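Local coordinates for Lin1909 protein (PDB 3FIJ) that binds a manganese ion and may act as a gamma-glutamyl-gamma-aminobutyrate hydrolase, although its true function is not established, at residues G117-N122 and H178-K183; G126-Q131 and I182-P187; P187-T192 and D206-W211. One frame throughout, in Å; residues are numbered along the deposited sequence.

How the contacts relate
One continuous run, 178-192, enters all three contacts, starting at the manganese ligand His178. Contact 1 sets 178-183 against helix 116-124. Contact 2, its centre about 7 Å from that of contact 1, shares Ile182 and Lys183 with it and continues the same run into a bulged pairing with 126-131; Phe181 O and Tyr130 N, 2.7 Å apart, probably bond between strands 181-182 and 129-130. The side chain of Ile182 is about 11 Å from the manganese. Contact 3 starts where contact 2 stops, at Pro187. Its centre lies about 14 Å from that of contact 2 and 15 Å from that of contact 1, at the surface and away from the metal site.

Contact 1. Residues G117-N122 and H178-K183; sequences GMQLVN and HHQFIK. With MN (manganese (II) ion), chain I.
His178 NE2 is gripped by one partner, the manganese ion at 2.3 Å, and helps complete a shell of six with His143, His154, Ser176, Glu201 and a water. This is a domain of the class I glutamine amidotransferase type, in which helix 116-124 follows a cysteine, Cys115, that is probably the nucleophile of a Cys-His-Glu triad. The other nitrogen of the imidazole is also employed. His178 ND1 gives its N-H to Gln180 O at 3.0 Å, in the carbonyl plane but bent (139°), so the ring is fixed from both ends and the second shell orients the ligand. A histidine suits the place because it can bind metal at one nitrogen while donating from the other; the metal would probably strengthen that donor. The crowded chi1 of 60°, with the ring between backbone N and carbonyl carbon, lets ND1 reach Gln180 O while NE2 faces the metal. His178 ND1 sits 3.9 Å above the plane of the Phe181 ring, offset toward its rim, and Phe181 meets His143 edge-to-face.

The helix meets this run through three side chains. Gln119, extended beyond CG, reaches the backbone at Gln180, while Gln180 turns its own NE2 to Gln131 O. Met118, modelled as selenomethionine, bends at chi3 (83°) to cross Ile182 at about a right angle. Asn122 flanks the same isoleucine. The branched Ile182 touches both, its CG2 also reaching Asn122, and Ile200 and Val203 of strand 200-205 touch it too. Its CD1 lies 3.7 Å from Met118 CE and 3.9 Å from Asn122 CB.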
ATOM      1  N   GLY A 117      17.085  -7.939  25.347  1.00 15.47           N
ATOM      2  CA  GLY A 117      17.976  -8.853  26.036  1.00 15.77           C
ATOM      3  C   GLY A 117      18.344  -8.482  27.459  1.00 15.36           C
ATOM      4  O   GLY A 117      18.285  -9.328  28.351  1.00 17.09           O
HETATM    5  N   MSE A 118      18.737  -7.232  27.673  1.00 14.03           N
HETATM    6  CA  MSE A 118      19.107  -6.744  28.998  1.00 13.99           C
HETATM    7  C   MSE A 118      17.887  -6.780  29.925  1.00 15.71           C
HETATM    8  O   MSE A 118      18.005  -6.968  31.134  1.00 13.50           O
HETATM    9  CB  MSE A 118      19.640  -5.310  28.892  1.00 14.34           C
HETATM   10  CG  MSE A 118      20.080  -4.690  30.214  1.00 15.21           C
HETATM   11 SE   MSE A 118      20.318  -2.748  30.077  1.00 24.39          SE
HETATM   12  CE  MSE A 118      18.440  -2.220  30.316  1.00 16.59           C
ATOM     13  N   GLN A 119      16.708  -6.580  29.349  1.00 16.71           N
ATOM     14  CA  GLN A 119      15.497  -6.608  30.147  1.00 17.54           C
ATOM     15  C   GLN A 119      15.095  -8.047  30.447  1.00 17.98           C
ATOM     16  O   GLN A 119      14.493  -8.329  31.489  1.00 18.47           O
ATOM     17  CB  GLN A 119      14.367  -5.875  29.427  1.00 14.62           C
ATOM     18  CG  GLN A 119      14.655  -4.399  29.269  1.00 17.37           C
ATOM     19  CD  GLN A 119      13.480  -3.629  28.728  1.00 15.52           C
ATOM     20  OE1 GLN A 119      13.559  -2.416  28.530  1.00 15.15           O
ATOM     21  NE2 GLN A 119      12.380  -4.329  28.478  1.00 17.23           N
ATOM     22  N   LEU A 120      15.421  -8.961  29.540  1.00 17.76           N
ATOM     23  CA  LEU A 120      15.085 -10.358  29.771  1.00 17.10           C
ATOM     24  C   LEU A 120      15.967 -10.907  30.902  1.00 17.49           C
ATOM     25  O   LEU A 120      15.514 -11.684  31.740  1.00 17.74           O
ATOM     26  CB  LEU A 120      15.274 -11.182  28.499  1.00 15.83           C
ATOM     27  CG  LEU A 120      14.923 -12.653  28.714  1.00 17.44           C
ATOM     28  CD1 LEU A 120      14.138 -13.150  27.544  1.00 20.03           C
ATOM     29  CD2 LEU A 120      16.189 -13.478  28.940  1.00 14.11           C
ATOM     30  N   VAL A 121      17.227 -10.495  30.932  1.00 17.82           N
ATOM     31  CA  VAL A 121      18.121 -10.942  31.987  1.00 17.12           C
ATOM     32  C   VAL A 121      17.564 -10.447  33.334  1.00 18.03           C
ATOM     33  O   VAL A 121      17.379 -11.226  34.267  1.00 18.67           O
ATOM     34  CB  VAL A 121      19.542 -10.397  31.742  1.00 15.58           C
ATOM     35  CG1 VAL A 121      20.422 -10.583  32.977  1.00 14.83           C
ATOM     36  CG2 VAL A 121      20.143 -11.101  30.554  1.00 12.96           C
ATOM     37  N   ASN A 122      17.274  -9.154  33.421  1.00 16.97           N
ATOM     38  CA  ASN A 122      16.746  -8.570  34.644  1.00 17.39           C
ATOM     39  C   ASN A 122      15.532  -9.368  35.164  1.00 19.46           C
ATOM     40  O   ASN A 122      15.462  -9.714  36.347  1.00 20.83           O
ATOM     41  CB  ASN A 122      16.373  -7.105  34.385  1.00 14.09           C
ATOM     42  CG  ASN A 122      16.089  -6.339  35.668  1.00 15.19           C
ATOM     43  OD1 ASN A 122      14.940  -5.984  35.954  1.00 13.74           O
ATOM     44  ND2 ASN A 122      17.137  -6.085  36.452  1.00 11.14           N
ATOM     45  N   HIS A 178      13.308   1.576  22.179  1.00 12.74           N
ATOM     46  CA  HIS A 178      12.511   0.847  23.149  1.00 12.34           C
ATOM     47  C   HIS A 178      11.452   1.708  23.825  1.00 12.23           C
ATOM     48  O   HIS A 178      11.552   2.938  23.849  1.00  9.43           O
ATOM     49  CB  HIS A 178      13.433   0.208  24.196  1.00 10.59           C
ATOM     50  CG  HIS A 178      14.270   1.193  24.961  1.00 14.17           C
ATOM     51  ND1 HIS A 178      13.879   1.720  26.174  1.00 14.81           N
ATOM     52  CD2 HIS A 178      15.467   1.755  24.673  1.00 14.14           C
ATOM     53  CE1 HIS A 178      14.803   2.566  26.601  1.00 15.20           C
ATOM     54  NE2 HIS A 178      15.777   2.606  25.711  1.00 16.32           N
ATOM     55  N   HIS A 179      10.414   1.051  24.337  1.00 12.31           N
ATOM     56  CA  HIS A 179       9.352   1.760  25.028  1.00 13.13           C
ATOM     57  C   HIS A 179       9.159   1.175  26.428  1.00 13.76           C
ATOM     58  O   HIS A 179       8.267   1.599  27.166  1.00 14.74           O
ATOM     59  CB  HIS A 179       8.039   1.733  24.224  1.00  9.62           C
ATOM     60  CG  HIS A 179       7.215   0.501  24.438  1.00 13.46           C
ATOM     61  ND1 HIS A 179       7.575  -0.733  23.950  1.00 11.83           N
ATOM     62  CD2 HIS A 179       6.053   0.317  25.113  1.00 12.92           C
ATOM     63  CE1 HIS A 179       6.674  -1.630  24.314  1.00 11.76           C
ATOM     64  NE2 HIS A 179       5.743  -1.017  25.022  1.00 14.94           N
ATOM     65  N   GLN A 180      10.003   0.211  26.796  1.00 13.09           N
ATOM     66  CA  GLN A 180       9.931  -0.384  28.132  1.00 14.42           C
ATOM     67  C   GLN A 180      11.260  -0.143  28.845  1.00 15.36           C
ATOM     68  O   GLN A 180      12.284   0.087  28.193  1.00 15.45           O
ATOM     69  CB  GLN A 180       9.653  -1.889  28.058  1.00 17.17           C
ATOM     70  CG  GLN A 180       8.344  -2.270  27.384  1.00 16.85           C
ATOM     71  CD  GLN A 180       7.818  -3.609  27.871  1.00 19.39           C
ATOM     72  OE1 GLN A 180       8.580  -4.557  28.046  1.00 21.29           O
ATOM     73  NE2 GLN A 180       6.510  -3.694  28.085  1.00 16.71           N
ATOM     74  N   PHE A 181      11.242  -0.179  30.176  1.00 14.70           N
ATOM     75  CA  PHE A 181      12.459   0.041  30.963  1.00 15.08           C
ATOM     76  C   PHE A 181      12.546  -0.858  32.187  1.00 16.16           C
ATOM     77  O   PHE A 181      11.541  -1.378  32.673  1.00 16.54           O
ATOM     78  CB  PHE A 181      12.534   1.470  31.502  1.00 12.59           C
ATOM     79  CG  PHE A 181      12.286   2.532  30.489  1.00 12.44           C
ATOM     80  CD1 PHE A 181      10.995   2.824  30.076  1.00 13.40           C
ATOM     81  CD2 PHE A 181      13.344   3.265  29.966  1.00 12.57           C
ATOM     82  CE1 PHE A 181      10.753   3.838  29.159  1.00 14.85           C
ATOM     83  CE2 PHE A 181      13.122   4.283  29.046  1.00 14.24           C
ATOM     84  CZ  PHE A 181      11.823   4.573  28.638  1.00 14.99           C
ATOM     85  N   ILE A 182      13.758  -1.020  32.700  1.00 16.90           N
ATOM     86  CA  ILE A 182      13.939  -1.786  33.916  1.00 17.61           C
ATOM     87  C   ILE A 182      13.318  -0.925  35.019  1.00 20.00           C
ATOM     88  O   ILE A 182      13.599   0.276  35.119  1.00 20.99           O
ATOM     89  CB  ILE A 182      15.437  -1.993  34.253  1.00 15.44           C
ATOM     90  CG1 ILE A 182      16.065  -2.991  33.276  1.00 14.30           C
ATOM     91  CG2 ILE A 182      15.582  -2.457  35.715  1.00 13.97           C
ATOM     92  CD1 ILE A 182      17.465  -3.471  33.678  1.00 11.24           C
ATOM     93  N   LYS A 183      12.456  -1.525  35.829  1.00 22.18           N
ATOM     94  CA  LYS A 183      11.827  -0.799  36.931  1.00 22.22           C
ATOM     95  C   LYS A 183      12.647  -1.196  38.142  1.00 21.54           C
ATOM     96  O   LYS A 183      13.519  -0.453  38.589  1.00 20.14           O
ATOM     97  CB  LYS A 183      10.360  -1.228  37.097  1.00 23.05           C
ATOM     98  CG  LYS A 183       9.556  -0.369  38.085  1.00 26.46           C
ATOM     99  CD  LYS A 183       8.038  -0.525  37.897  1.00 28.77           C
ATOM    100  CE  LYS A 183       7.553  -1.926  38.281  1.00 31.53           C
ATOM    101  NZ  LYS A 183       6.184  -2.249  37.761  1.00 31.38           N
TER
HETATM  102 MN    MN I 300      17.104   4.525  25.550  1.00 15.60          MN
HETATM  103  O   HOH W   1      18.593   3.227  24.442  1.00 13.41           O

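Contact 2. Residues G126-Q131 and I182-P187; sequences GGTLYQ and IKKLAP
The Tyr130 ring carries the Lys183 side chain over one face, where CG stands 3.7 Å from the ring centroid, 18° off the normal, in a CH-pi contact. Near the plane, at the ring edge, comes Ile182 O. Lys183 leaves its backbone with CG anti to N, and a bend at chi3 (68°) lifts NZ away above the same face: at 5.9 Å from the centroid its cation-pi attraction is weak at most, and its salt bridge is to Glu80. Tyr130 OH hydrogen-bonds to Glu137 OE2.

Leu129 and Ile182 form an antiparallel, non-hydrogen-bonded pair; beyond it Lys183 and Lys184 both face Thr128, a classic beta bulge. Thr128 N hydrogen-bonds to Lys184 O (2.7 Å) on a lone pair, and Lys183 N to Thr128 O (2.8 Å) from above the carbonyl plane. The extra amide, Lys184 N, hydrogen-bonds to Thr128 OG1 at 2.9 Å, which the crowded chi1 of 63° brings within reach, though the bond is bent.

Gly126, at positive phi, ends helix 116-124 in a Schellman motif, and Gly127 CA approaches Lys184 O to 3.1 Å, a closeness that suits glycine. Threonine thus fits the bulge chemically: its hydroxyl supplies an acceptor for the additional backbone N-H.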
ATOM      1  N   GLY A 126      14.700 -12.040  38.665  1.00 25.74           N
ATOM      2  CA  GLY A 126      13.861 -11.423  39.679  1.00 25.61           C
ATOM      3  C   GLY A 126      13.578  -9.933  39.638  1.00 26.08           C
ATOM      4  O   GLY A 126      13.050  -9.399  40.608  1.00 26.07           O
ATOM      5  N   GLY A 127      13.917  -9.256  38.542  1.00 25.03           N
ATOM      6  CA  GLY A 127      13.660  -7.822  38.461  1.00 20.89           C
ATOM      7  C   GLY A 127      12.316  -7.552  37.818  1.00 18.72           C
ATOM      8  O   GLY A 127      11.580  -8.487  37.522  1.00 17.71           O
ATOM      9  N   THR A 128      11.977  -6.282  37.617  1.00 18.30           N
ATOM     10  CA  THR A 128      10.705  -5.933  36.984  1.00 18.44           C
ATOM     11  C   THR A 128      10.937  -4.863  35.929  1.00 18.58           C
ATOM     12  O   THR A 128      12.039  -4.321  35.820  1.00 18.00           O
ATOM     13  CB  THR A 128       9.657  -5.411  38.009  1.00 18.19           C
ATOM     14  OG1 THR A 128      10.122  -4.194  38.604  1.00 19.77           O
ATOM     15  CG2 THR A 128       9.420  -6.445  39.103  1.00 18.55           C
ATOM     16  N   LEU A 129       9.897  -4.553  35.159  1.00 17.76           N
ATOM     17  CA  LEU A 129      10.002  -3.553  34.102  1.00 17.27           C
ATOM     18  C   LEU A 129       8.809  -2.607  34.075  1.00 17.68           C
ATOM     19  O   LEU A 129       7.740  -2.937  34.583  1.00 20.43           O
ATOM     20  CB  LEU A 129      10.059  -4.253  32.743  1.00 15.12           C
ATOM     21  CG  LEU A 129      10.988  -5.449  32.539  1.00 14.20           C
ATOM     22  CD1 LEU A 129      10.695  -6.096  31.180  1.00 12.10           C
ATOM     23  CD2 LEU A 129      12.432  -4.996  32.640  1.00 11.27           C
ATOM     24  N   TYR A 130       8.995  -1.427  33.491  1.00 17.12           N
ATOM     25  CA  TYR A 130       7.884  -0.503  33.308  1.00 16.85           C
ATOM     26  C   TYR A 130       7.338  -1.000  31.971  1.00 17.69           C
ATOM     27  O   TYR A 130       8.108  -1.180  31.027  1.00 19.65           O
ATOM     28  CB  TYR A 130       8.354   0.944  33.126  1.00 15.72           C
ATOM     29  CG  TYR A 130       8.760   1.655  34.393  1.00 17.31           C
ATOM     30  CD1 TYR A 130      10.093   1.694  34.791  1.00 17.14           C
ATOM     31  CD2 TYR A 130       7.807   2.299  35.200  1.00 19.56           C
ATOM     32  CE1 TYR A 130      10.475   2.354  35.952  1.00 17.74           C
ATOM     33  CE2 TYR A 130       8.177   2.960  36.369  1.00 16.19           C
ATOM     34  CZ  TYR A 130       9.514   2.981  36.736  1.00 17.60           C
ATOM     35  OH  TYR A 130       9.899   3.629  37.880  1.00 19.13           O
ATOM     36  N   GLN A 131       6.034  -1.229  31.882  1.00 17.70           N
ATOM     37  CA  GLN A 131       5.433  -1.718  30.647  1.00 17.98           C
ATOM     38  C   GLN A 131       5.416  -0.709  29.495  1.00 18.21           C
ATOM     39  O   GLN A 131       5.366  -1.106  28.328  1.00 18.13           O
ATOM     40  CB  GLN A 131       4.019  -2.226  30.929  1.00 18.61           C
ATOM     41  CG  GLN A 131       4.010  -3.544  31.669  1.00 21.59           C
ATOM     42  CD  GLN A 131       2.628  -4.148  31.791  1.00 24.89           C
ATOM     43  OE1 GLN A 131       1.800  -4.038  30.877  1.00 25.84           O
ATOM     44  NE2 GLN A 131       2.374  -4.812  32.914  1.00 24.46           N
ATOM     45  N   ILE A 182      13.758  -1.020  32.700  1.00 16.90           N
ATOM     46  CA  ILE A 182      13.939  -1.786  33.916  1.00 17.61           C
ATOM     47  C   ILE A 182      13.318  -0.925  35.019  1.00 20.00           C
ATOM     48  O   ILE A 182      13.599   0.276  35.119  1.00 20.99           O
ATOM     49  CB  ILE A 182      15.437  -1.993  34.253  1.00 15.44           C
ATOM     50  CG1 ILE A 182      16.065  -2.991  33.276  1.00 14.30           C
ATOM     51  CG2 ILE A 182      15.582  -2.457  35.715  1.00 13.97           C
ATOM     52  CD1 ILE A 182      17.465  -3.471  33.678  1.00 11.24           C
ATOM     53  N   LYS A 183      12.456  -1.525  35.829  1.00 22.18           N
ATOM     54  CA  LYS A 183      11.827  -0.799  36.931  1.00 22.22           C
ATOM     55  C   LYS A 183      12.647  -1.196  38.142  1.00 21.54           C
ATOM     56  O   LYS A 183      13.519  -0.453  38.589  1.00 20.14           O
ATOM     57  CB  LYS A 183      10.360  -1.228  37.097  1.00 23.05           C
ATOM     58  CG  LYS A 183       9.556  -0.369  38.085  1.00 26.46           C
ATOM     59  CD  LYS A 183       8.038  -0.525  37.897  1.00 28.77           C
ATOM     60  CE  LYS A 183       7.553  -1.926  38.281  1.00 31.53           C
ATOM     61  NZ  LYS A 183       6.184  -2.249  37.761  1.00 31.38           N
ATOM     62  N   LYS A 184      12.375  -2.386  38.659  1.00 22.67           N
ATOM     63  CA  LYS A 184      13.117  -2.898  39.795  1.00 25.38           C
ATOM     64  C   LYS A 184      14.260  -3.766  39.256  1.00 24.30           C
ATOM     65  O   LYS A 184      14.034  -4.757  38.564  1.00 23.91           O
ATOM     66  CB  LYS A 184      12.195  -3.722  40.703  1.00 28.58           C
ATOM     67  CG  LYS A 184      12.857  -4.234  41.975  1.00 33.56           C
ATOM     68  CD  LYS A 184      13.432  -3.080  42.797  1.00 37.74           C
ATOM     69  CE  LYS A 184      14.081  -3.568  44.091  1.00 39.06           C
ATOM     70  NZ  LYS A 184      14.713  -2.443  44.839  1.00 40.10           N
ATOM     71  N   LEU A 185      15.488  -3.375  39.564  1.00 24.08           N
ATOM     72  CA  LEU A 185      16.667  -4.102  39.116  1.00 24.60           C
ATOM     73  C   LEU A 185      16.882  -5.388  39.911  1.00 25.17           C
ATOM     74  O   LEU A 185      16.932  -5.365  41.138  1.00 25.77           O
ATOM     75  CB  LEU A 185      17.901  -3.211  39.256  1.00 23.37           C
ATOM     76  CG  LEU A 185      19.231  -3.814  38.799  1.00 24.52           C
ATOM     77  CD1 LEU A 185      19.267  -3.851  37.270  1.00 22.45           C
ATOM     78  CD2 LEU A 185      20.386  -2.988  39.349  1.00 21.46           C
ATOM     79  N   ALA A 186      17.013  -6.510  39.213  1.00 25.40           N
ATOM     80  CA  ALA A 186      17.239  -7.792  39.875  1.00 24.85           C
ATOM     81  C   ALA A 186      18.513  -7.722  40.726  1.00 25.96           C
ATOM     82  O   ALA A 186      19.456  -7.001  40.394  1.00 24.96           O
ATOM     83  CB  ALA A 186      17.360  -8.907  38.835  1.00 21.45           C
ATOM     84  N   PRO A 187      18.556  -8.472  41.841  1.00 27.37           N
ATOM     85  CA  PRO A 187      19.735  -8.470  42.717  1.00 28.36           C
ATOM     86  C   PRO A 187      20.943  -9.156  42.086  1.00 29.24           C
ATOM     87  O   PRO A 187      20.792 -10.102  41.309  1.00 30.64           O
ATOM     88  CB  PRO A 187      19.236  -9.197  43.962  1.00 28.61           C
ATOM     89  CG  PRO A 187      18.279 -10.192  43.390  1.00 29.65           C
ATOM     90  CD  PRO A 187      17.510  -9.366  42.371  1.00 26.85           C
TER

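Contact 3. Residues P187-T192 and D206-W211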
ATOM      1  N   PRO A 187      18.556  -8.472  41.841  1.00 27.37           N
ATOM      2  CA  PRO A 187      19.735  -8.470  42.717  1.00 28.36           C
ATOM      3  C   PRO A 187      20.943  -9.156  42.086  1.00 29.24           C
ATOM      4  O   PRO A 187      20.792 -10.102  41.309  1.00 30.64           O
ATOM      5  CB  PRO A 187      19.236  -9.197  43.962  1.00 28.61           C
ATOM      6  CG  PRO A 187      18.279 -10.192  43.390  1.00 29.65           C
ATOM      7  CD  PRO A 187      17.510  -9.366  42.371  1.00 26.85           C
ATOM      8  N   SER A 188      22.131  -8.668  42.437  1.00 30.50           N
ATOM      9  CA  SER A 188      23.414  -9.169  41.936  1.00 30.53           C
ATOM     10  C   SER A 188      23.807  -8.453  40.641  1.00 30.24           C
ATOM     11  O   SER A 188      24.562  -8.981  39.820  1.00 29.65           O
ATOM     12  CB  SER A 188      23.366 -10.682  41.703  1.00 32.19           C
ATOM     13  OG  SER A 188      23.086 -11.365  42.911  1.00 36.44           O
ATOM     14  N   PHE A 189      23.277  -7.247  40.467  1.00 28.61           N
ATOM     15  CA  PHE A 189      23.573  -6.432  39.304  1.00 27.50           C
ATOM     16  C   PHE A 189      23.721  -4.986  39.743  1.00 27.44           C
ATOM     17  O   PHE A 189      23.213  -4.587  40.783  1.00 28.61           O
ATOM     18  CB  PHE A 189      22.452  -6.514  38.268  1.00 26.17           C
ATOM     19  CG  PHE A 189      22.327  -7.852  37.609  1.00 26.97           C
ATOM     20  CD1 PHE A 189      21.559  -8.857  38.181  1.00 25.84           C
ATOM     21  CD2 PHE A 189      22.992  -8.113  36.415  1.00 26.55           C
ATOM     22  CE1 PHE A 189      21.452 -10.105  37.577  1.00 26.58           C
ATOM     23  CE2 PHE A 189      22.896  -9.356  35.802  1.00 27.39           C
ATOM     24  CZ  PHE A 189      22.122 -10.356  36.384  1.00 26.63           C
ATOM     25  N   LYS A 190      24.426  -4.203  38.947  1.00 27.10           N
ATOM     26  CA  LYS A 190      24.602  -2.795  39.242  1.00 26.66           C
ATOM     27  C   LYS A 190      24.387  -2.044  37.936  1.00 26.40           C
ATOM     28  O   LYS A 190      24.795  -2.503  36.864  1.00 25.69           O
ATOM     29  CB  LYS A 190      26.006  -2.529  39.806  1.00 26.14           C
ATOM     30  CG  LYS A 190      27.143  -3.048  38.939  1.00 28.94           C
ATOM     31  CD  LYS A 190      28.499  -2.876  39.617  1.00 30.09           C
ATOM     32  CE  LYS A 190      29.631  -3.358  38.702  1.00 30.49           C
ATOM     33  NZ  LYS A 190      30.995  -3.039  39.223  1.00 30.31           N
ATOM     34  N   VAL A 191      23.706  -0.911  38.028  1.00 24.18           N
ATOM     35  CA  VAL A 191      23.444  -0.082  36.863  1.00 24.52           C
ATOM     36  C   VAL A 191      24.744   0.680  36.614  1.00 22.72           C
ATOM     37  O   VAL A 191      25.335   1.202  37.555  1.00 22.25           O
ATOM     38  CB  VAL A 191      22.289   0.926  37.145  1.00 23.81           C
ATOM     39  CG1 VAL A 191      22.644   1.789  38.340  1.00 30.14           C
ATOM     40  CG2 VAL A 191      22.056   1.820  35.943  1.00 25.56           C
ATOM     41  N   THR A 192      25.199   0.731  35.363  1.00 20.97           N
ATOM     42  CA  THR A 192      26.433   1.446  35.046  1.00 19.03           C
ATOM     43  C   THR A 192      26.245   2.561  34.032  1.00 18.29           C
ATOM     44  O   THR A 192      27.192   3.268  33.706  1.00 17.75           O
ATOM     45  CB  THR A 192      27.522   0.495  34.525  1.00 20.02           C
ATOM     46  OG1 THR A 192      27.015  -0.274  33.425  1.00 21.75           O
ATOM     47  CG2 THR A 192      27.977  -0.431  35.637  1.00 18.04           C
ATOM     48  N   ASP A 206      27.967  -8.454  39.415  1.00 41.15           N
ATOM     49  CA  ASP A 206      29.017  -8.388  40.422  1.00 45.04           C
ATOM     50  C   ASP A 206      28.909  -9.685  41.205  1.00 44.74           C
ATOM     51  O   ASP A 206      27.872  -9.985  41.794  1.00 43.85           O
ATOM     52  CB  ASP A 206      28.847  -7.162  41.326  1.00 48.39           C
ATOM     53  CG  ASP A 206      27.537  -7.160  42.063  1.00 52.22           C
ATOM     54  OD1 ASP A 206      26.481  -7.236  41.398  1.00 54.54           O
ATOM     55  OD2 ASP A 206      27.566  -7.078  43.308  1.00 54.72           O
ATOM     56  N   ASN A 207      29.986 -10.463  41.162  1.00 46.13           N
ATOM     57  CA  ASN A 207      30.058 -11.762  41.823  1.00 47.54           C
ATOM     58  C   ASN A 207      29.292 -12.799  40.994  1.00 46.91           C
ATOM     59  O   ASN A 207      28.992 -13.894  41.475  1.00 48.12           O
ATOM     60  CB  ASN A 207      29.479 -11.687  43.243  1.00 50.75           C
ATOM     61  CG  ASN A 207      29.934 -12.842  44.126  1.00 53.41           C
ATOM     62  OD1 ASN A 207      29.741 -14.016  43.797  1.00 54.67           O
ATOM     63  ND2 ASN A 207      30.538 -12.509  45.262  1.00 56.31           N
ATOM     64  N   LEU A 208      28.964 -12.452  39.749  1.00 44.19           N
ATOM     65  CA  LEU A 208      28.255 -13.391  38.885  1.00 40.92           C
ATOM     66  C   LEU A 208      29.239 -14.420  38.346  1.00 38.84           C
ATOM     67  O   LEU A 208      30.403 -14.111  38.098  1.00 39.38           O
ATOM     68  CB  LEU A 208      27.591 -12.672  37.707  1.00 40.26           C
ATOM     69  CG  LEU A 208      26.352 -11.815  37.959  1.00 39.66           C
ATOM     70  CD1 LEU A 208      25.710 -11.495  36.617  1.00 37.11           C
ATOM     71  CD2 LEU A 208      25.363 -12.556  38.847  1.00 38.00           C
ATOM     72  N   PRO A 209      28.785 -15.668  38.159  1.00 37.16           N
ATOM     73  CA  PRO A 209      29.680 -16.702  37.642  1.00 34.31           C
ATOM     74  C   PRO A 209      30.068 -16.448  36.187  1.00 32.94           C
ATOM     75  O   PRO A 209      30.924 -17.144  35.639  1.00 32.70           O
ATOM     76  CB  PRO A 209      28.860 -17.976  37.815  1.00 34.76           C
ATOM     77  CG  PRO A 209      27.465 -17.495  37.595  1.00 35.68           C
ATOM     78  CD  PRO A 209      27.432 -16.207  38.387  1.00 35.31           C
ATOM     79  N   SER A 210      29.435 -15.449  35.568  1.00 29.49           N
ATOM     80  CA  SER A 210      29.716 -15.109  34.172  1.00 26.34           C
ATOM     81  C   SER A 210      29.985 -13.626  33.960  1.00 23.76           C
ATOM     82  O   SER A 210      29.452 -12.777  34.666  1.00 23.74           O
ATOM     83  CB  SER A 210      28.537 -15.499  33.266  1.00 26.23           C
ATOM     84  OG  SER A 210      28.283 -16.891  33.268  1.00 28.36           O
ATOM     85  N   TRP A 211      30.824 -13.330  32.973  1.00 22.47           N
ATOM     86  CA  TRP A 211      31.121 -11.955  32.589  1.00 20.66           C
ATOM     87  C   TRP A 211      29.789 -11.509  31.979  1.00 20.11           C
ATOM     88  O   TRP A 211      29.142 -12.282  31.268  1.00 19.40           O
ATOM     89  CB  TRP A 211      32.215 -11.953  31.521  1.00 19.69           C
ATOM     90  CG  TRP A 211      32.557 -10.604  30.952  1.00 18.01           C
ATOM     91  CD1 TRP A 211      33.577  -9.786  31.343  1.00 17.06           C
ATOM     92  CD2 TRP A 211      31.898  -9.945  29.865  1.00 18.67           C
ATOM     93  NE1 TRP A 211      33.605  -8.656  30.555  1.00 17.60           N
ATOM     94  CE2 TRP A 211      32.594  -8.734  29.642  1.00 18.00           C
ATOM     95  CE3 TRP A 211      30.813 -10.269  29.051  1.00 18.82           C
ATOM     96  CZ2 TRP A 211      32.211  -7.835  28.643  1.00 16.80           C
ATOM     97  CZ3 TRP A 211      30.433  -9.376  28.058  1.00 17.49           C
ATOM     98  CH2 TRP A 211      31.138  -8.175  27.858  1.00 17.96           C
TER
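Pro187 leads into Ser188, whose positive phi (88°) turns the chain into strand 189-195. Ser188 O accepts a weak hydrogen bond from Asp206 N at 3.5 Å, and Leu208 CD2 lies 3.8 Å from the same oxygen and 4.0 Å from Ser188 CB. Asp206, with CG between backbone N and carbonyl carbon, brings OD1 to 3.0 Å from Ser188 O; as two acceptors, they form no bond.

Phe189 comes next. Its CE2 meets Leu208 CD1 at 3.6 Å, the side chains crossing at about a right angle and the methyl approaching the ring obliquely. Val203 and Leu125 also touch this phenylalanine, and its ring meets that of Tyr212 nearly perpendicularly, so a large aromatic joins the sheet to the loop after strand 200-205. Lys190 pairs by backbone with Glu204, and Thr192 with Ala202, as the chain enters the antiparallel part of the mixed central sheet, next to strand 200-205.

At this surface contact the small serine lets Asp206 and Leu208 come close to its backbone, and leucine offers one methyl to Phe189, the other to Ser188. Lys190 NZ, 6.5 Å from Asp206 OD1, is too far for contact, though its charge may partly offset the aspartate's.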